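Putative beta-lactamase-inhibitor-like PepSY-like domain-containing protein (Bacteroides vulgatus ATCC 8482, PDB 3ELG) is of unknown function but is probably a periplasmic protein with a fold like that of the beta-lactamase inhibitor BLIP and a PepSY-like domain. Local coordinates at residues Asn11-Val15 with Ala16-Met20. Residues are numbered along the deposited sequence; the frame is centred on the assembly and turned at random. Where two conformers were deposited one is given.
Sequences NKLPV and AAREM
R18 folds back from the first turn of helix 15-24 onto the carbonyl of L13, in a local contact at the helix N-terminus. P14 is the N-cap residue. N11 and K12 belong to a short 3-10 segment, and L13 and P14 lead from it into helix 15-24, in the connection after outermost strand 5-7. The helix packs on the antiparallel sheet of the BLIP-like fold. The guanidinium grips one acceptor side-on with two nitrogens, R18 NH2 and R18 NE, which both donate hydrogen bonds to L13 O. R18 NH2 lies 2.7 Å from L13 O, nearly in line with the carbonyl bond. R18 NE lies 3.1 Å from L13 O, but above the carbonyl plane and with a more bent N-H angle of 136°. L13 O lies close to the guanidinium plane, so the pair of bonds fixes the rotation of the group. A bend at chi3 (-89°) turns the end of R18 back toward the loop. N11 CA sits over one face of the guanidinium, 3.8 Å from R18 CZ. V15 CG2 lies over the opposite face, 3.7 Å from R18 NH2. The flat group is thus held between a backbone carbon and a methyl.

Next to the R18 guanidinium the helix begins its regular bonding. P14 O accepts from R18 N, with a second, weak bond from A17 N. V15 O then takes E19 N. L13 also packs on Y45 and V47 of strand 43-49, while A17 touches F57 of strand 54-57. This small apolar cluster joins the loop and helix start to the sheet. On the side facing the sheet, A17 CB meets the ring carbon P14 CD at 4.3 Å and L13 CD2 at 4.1 Å.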
loop_
_atom_site.group_PDB
_atom_site.type_symbol
_atom_site.label_atom_id
_atom_site.label_comp_id
_atom_site.label_asym_id
_atom_site.label_seq_id
_atom_site.Cartn_x
_atom_site.Cartn_y
_atom_site.Cartn_z
ATOM N N ASN A 11 9.349 -6.651 -15.735
ATOM C CA ASN A 11 10.633 -7.331 -15.448
ATOM C C ASN A 11 11.583 -6.412 -14.693
ATOM O O ASN A 11 12.637 -6.831 -14.209
ATOM C CB ASN A 11 11.321 -7.814 -16.737
ATOM C CG ASN A 11 10.618 -8.983 -17.377
ATOM O OD1 ASN A 11 10.148 -8.873 -18.505
ATOM N ND2 ASN A 11 10.563 -10.111 -16.691
ATOM N N LYS A 12 11.212 -5.135 -14.642
ATOM C CA LYS A 12 11.990 -4.118 -13.963
ATOM C C LYS A 12 11.597 -4.004 -12.483
ATOM O O LYS A 12 12.302 -3.372 -11.699
ATOM C CB LYS A 12 11.851 -2.745 -14.641
ATOM C CG LYS A 12 12.372 -2.728 -16.069
ATOM C CD LYS A 12 13.840 -3.052 -16.050
ATOM N N LEU A 13 10.504 -4.648 -12.108
ATOM C CA LEU A 13 10.079 -4.677 -10.688
ATOM C C LEU A 13 10.777 -5.844 -9.997
ATOM O O LEU A 13 10.965 -6.907 -10.608
ATOM C CB LEU A 13 8.589 -4.946 -10.523
ATOM C CG LEU A 13 7.563 -3.859 -10.718
ATOM C CD1 LEU A 13 6.129 -4.484 -10.834
ATOM C CD2 LEU A 13 7.679 -2.855 -9.535
ATOM N N PRO A 14 11.080 -5.709 -8.698
ATOM C CA PRO A 14 11.558 -6.886 -7.944
ATOM C C PRO A 14 10.583 -8.007 -8.044
ATOM O O PRO A 14 9.379 -7.788 -8.151
ATOM C CB PRO A 14 11.653 -6.386 -6.492
ATOM C CG PRO A 14 11.781 -4.814 -6.674
ATOM C CD PRO A 14 10.960 -4.503 -7.852
ATOM N N VAL A 15 11.124 -9.207 -8.045
ATOM C CA VAL A 15 10.290 -10.392 -8.182
ATOM C C VAL A 15 9.182 -10.387 -7.157
ATOM O O VAL A 15 8.032 -10.778 -7.440
ATOM C CB VAL A 15 11.118 -11.659 -8.089
ATOM C CG1 VAL A 15 10.185 -12.864 -7.885
ATOM C CG2 VAL A 15 11.998 -11.798 -9.390
ATOM N N ALA A 16 9.508 -9.972 -5.946
ATOM C CA ALA A 16 8.515 -10.051 -4.851
ATOM C C ALA A 16 7.297 -9.153 -5.133
ATOM O O ALA A 16 6.168 -9.477 -4.738
ATOM C CB ALA A 16 9.153 -9.715 -3.523
ATOM N N ALA A 17 7.552 -8.034 -5.814
ATOM C CA ALA A 17 6.475 -7.072 -6.159
ATOM C C ALA A 17 5.614 -7.668 -7.261
ATOM O O ALA A 17 4.373 -7.604 -7.205
ATOM C CB ALA A 17 7.060 -5.699 -6.588
ATOM N N ARG A 18 6.270 -8.321 -8.211
ATOM C CA ARG A 18 5.550 -8.945 -9.334
ATOM C C ARG A 18 4.647 -10.035 -8.790
ATOM O O ARG A 18 3.495 -10.168 -9.185
ATOM C CB ARG A 18 6.515 -9.501 -10.380
ATOM C CG ARG A 18 6.820 -8.590 -11.485
ATOM C CD ARG A 18 7.820 -9.303 -12.429
ATOM N NE ARG A 18 9.168 -9.012 -11.965
ATOM C CZ ARG A 18 10.262 -9.633 -12.392
ATOM N NH1 ARG A 18 10.161 -10.647 -13.241
ATOM N NH2 ARG A 18 11.439 -9.240 -11.958
ATOM N N GLU A 19 5.174 -10.803 -7.842
ATOM C CA GLU A 19 4.409 -11.918 -7.263
ATOM C C GLU A 19 3.206 -11.381 -6.477
ATOM O O GLU A 19 2.076 -11.915 -6.566
ATOM C CB GLU A 19 5.294 -12.791 -6.369
ATOM C CG GLU A 19 6.365 -13.593 -7.118
ATOM C CD GLU A 19 5.841 -14.738 -8.005
ATOM O OE1 GLU A 19 4.623 -15.043 -8.013
ATOM O OE2 GLU A 19 6.685 -15.345 -8.700
HETATM N N MSE A 20 3.448 -10.305 -5.729
HETATM C CA MSE A 20 2.422 -9.692 -4.907
HETATM C C MSE A 20 1.261 -9.238 -5.795
HETATM O O MSE A 20 0.091 -9.479 -5.486
HETATM C CB MSE A 20 2.971 -8.538 -4.050
HETATM C CG MSE A 20 1.970 -7.861 -3.093
HETATM SE SE MSE A 20 0.650 -6.701 -3.962
HETATM C CE MSE A 20 0.827 -5.201 -2.742
#